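Local coordinates for protein putative 6-pyruvoyl tetrahydrobiopterin synthase (Caenorhabditis elegans, PDB 2G64) that probably converts 7,8-dihydroneopterin triphosphate into 6-pyruvoyl tetrahydropterin with loss of triphosphate, a zinc-dependent step of tetrahydrobiopterin biosynthesis, at residues 75-80 / 113-118. The protein carries 1 engineered substitution. Sequence-based numbering, arbitrary orientation.
Sequences MSLVLD and KSVMSN
Val115, in the C-terminal part of helix 101-115, packs against Leu77 and Val78 of helix 68-80, and the contact is purely apolar. Two points of touch make it up. Val115 CG2 meets Val78 CG2 at 4.0 Å, one methyl against another, while Leu77 brings its CD1 to 4.2 Å from Val115 CB. Val115 points its CB at the facing helix; it is modelled in two conformers, so which of its methyls reaches Val78 is less certain. On Val78, CG2 lies anti to the carbonyl carbon, beside the backbone N, and is the branch turned to Val115. The backbones stay well separated, Leu77 CA and Val115 CA being 7.7 Å apart. This is the T-fold (tunnelling fold) of the PTPS family, in which two helices pack on one side of an antiparallel sheet, here strands 6-19, 44-57, 122-128 and 133-137. Val78 is the buried member and also touches Trp50 of strand 44-57 and Met108 and Leu112 farther back on helix 101-115; Leu77 lies at the solvent-exposed margin. Met75 and Leu79 turn instead to strands 6-19 and 44-57, seating helix 68-80 on the sheet. Polar links flank the apolar patch: Ser117 OG, two residues along from Val115, hydrogen-bonds with Glu74 OE2 of helix 68-80 and with Tyr66 OH, just before that helix.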
loop_
_atom_site.group_PDB
_atom_site.type_symbol
_atom_site.label_atom_id
_atom_site.label_comp_id
_atom_site.label_asym_id
_atom_site.label_seq_id
_atom_site.Cartn_x
_atom_site.Cartn_y
_atom_site.Cartn_z
ATOM N N MET A 75 17.997 -16.085 -1.740
ATOM C CA MET A 75 16.791 -15.672 -2.474
ATOM C C MET A 75 17.135 -15.175 -3.891
ATOM O O MET A 75 16.396 -15.446 -4.837
ATOM C CB MET A 75 16.014 -14.608 -1.700
ATOM C CG MET A 75 15.274 -15.189 -0.494
ATOM S SD MET A 75 14.410 -13.940 0.475
ATOM C CE MET A 75 13.190 -13.298 -0.698
ATOM N N SER A 76 18.249 -14.458 -4.030
ATOM C CA SER A 76 18.713 -13.991 -5.347
ATOM C C SER A 76 18.921 -15.153 -6.312
ATOM O O SER A 76 18.557 -15.075 -7.488
ATOM C CB SER A 76 20.011 -13.180 -5.223
ATOM O OG SER A 76 20.254 -12.430 -6.409
ATOM N N LEU A 77 19.507 -16.233 -5.814
ATOM C CA LEU A 77 19.760 -17.425 -6.623
ATOM C C LEU A 77 18.465 -17.999 -7.186
ATOM O O LEU A 77 18.393 -18.378 -8.366
ATOM C CB LEU A 77 20.469 -18.479 -5.788
ATOM C CG LEU A 77 21.956 -18.258 -5.553
ATOM C CD1 LEU A 77 22.475 -19.386 -4.690
ATOM C CD2 LEU A 77 22.716 -18.200 -6.900
ATOM N N VAL A 78 17.426 -18.024 -6.355
ATOM C CA VAL A 78 16.122 -18.492 -6.801
ATOM C C VAL A 78 15.504 -17.495 -7.798
ATOM O O VAL A 78 14.966 -17.893 -8.838
ATOM C CB VAL A 78 15.158 -18.724 -5.598
ATOM C CG1 VAL A 78 13.837 -19.302 -6.062
ATOM C CG2 VAL A 78 15.815 -19.643 -4.535
ATOM N N LEU A 79 15.568 -16.206 -7.466
ATOM C CA LEU A 79 14.947 -15.170 -8.289
ATOM C C LEU A 79 15.584 -15.116 -9.686
ATOM O O LEU A 79 14.923 -14.795 -10.670
ATOM C CB LEU A 79 15.040 -13.812 -7.592
ATOM C CG LEU A 79 14.040 -13.629 -6.440
ATOM C CD1 LEU A 79 14.497 -12.426 -5.588
ATOM C CD2 LEU A 79 12.625 -13.421 -6.975
ATOM N N ASP A 80 16.866 -15.457 -9.767
ATOM C CA ASP A 80 17.585 -15.447 -11.048
ATOM C C ASP A 80 16.938 -16.412 -12.043
ATOM O O ASP A 80 16.988 -16.197 -13.257
ATOM C CB ASP A 80 19.035 -15.895 -10.832
ATOM C CG ASP A 80 19.934 -14.781 -10.332
ATOM O OD1 ASP A 80 19.512 -13.606 -10.294
ATOM O OD2 ASP A 80 21.077 -15.106 -9.947
ATOM N N LYS A 113 14.627 -23.888 -0.659
ATOM C CA LYS A 113 15.077 -24.890 0.317
ATOM C C LYS A 113 16.373 -25.578 -0.155
ATOM O O LYS A 113 17.294 -25.823 0.641
ATOM C CB LYS A 113 13.961 -25.877 0.603
ATOM C CG LYS A 113 14.010 -26.520 1.971
ATOM C CD LYS A 113 12.656 -27.128 2.290
ATOM C CE LYS A 113 12.789 -28.481 2.960
ATOM N NZ LYS A 113 11.473 -29.183 3.034
ATOM N N SER A 114 16.456 -25.818 -1.464
ATOM C CA SER A 114 17.595 -26.448 -2.118
ATOM C C SER A 114 18.903 -25.647 -2.087
ATOM O O SER A 114 19.972 -26.218 -2.249
ATOM C CB SER A 114 17.233 -26.830 -3.564
ATOM O OG SER A 114 17.560 -25.798 -4.472
ATOM N N VAL A 115 18.829 -24.335 -1.881
ATOM C CA VAL A 115 20.032 -23.505 -1.898
ATOM C C VAL A 115 20.377 -22.921 -0.533
ATOM O O VAL A 115 21.412 -22.279 -0.366
ATOM C CB VAL A 115 20.008 -22.380 -2.983
ATOM C CG1 VAL A 115 19.882 -22.974 -4.385
ATOM C CG2 VAL A 115 18.918 -21.330 -2.711
ATOM N N MET A 116 19.522 -23.157 0.456
ATOM C CA MET A 116 19.699 -22.495 1.749
ATOM C C MET A 116 20.829 -23.071 2.583
ATOM O O MET A 116 20.953 -24.285 2.702
ATOM C CB MET A 116 18.411 -22.534 2.563
ATOM C CG MET A 116 17.444 -21.440 2.206
ATOM S SD MET A 116 15.943 -21.600 3.167
ATOM C CE MET A 116 16.437 -20.734 4.678
ATOM N N SER A 117 21.612 -22.179 3.184
ATOM C CA SER A 117 22.622 -22.566 4.184
ATOM C C SER A 117 22.027 -23.273 5.408
ATOM O O SER A 117 22.603 -24.238 5.912
ATOM C CB SER A 117 23.532 -21.378 4.578
ATOM O OG SER A 117 22.817 -20.242 5.072
ATOM N N ASN A 118 20.864 -22.815 5.862
ATOM C CA ASN A 118 20.134 -23.486 6.947
ATOM C C ASN A 118 18.642 -23.661 6.621
ATOM O O ASN A 118 17.802 -22.845 7.034
ATOM C CB ASN A 118 20.328 -22.723 8.275
ATOM C CG ASN A 118 19.516 -23.313 9.430
ATOM O OD1 ASN A 118 19.238 -24.513 9.465
ATOM N ND2 ASN A 118 19.141 -22.463 10.384
#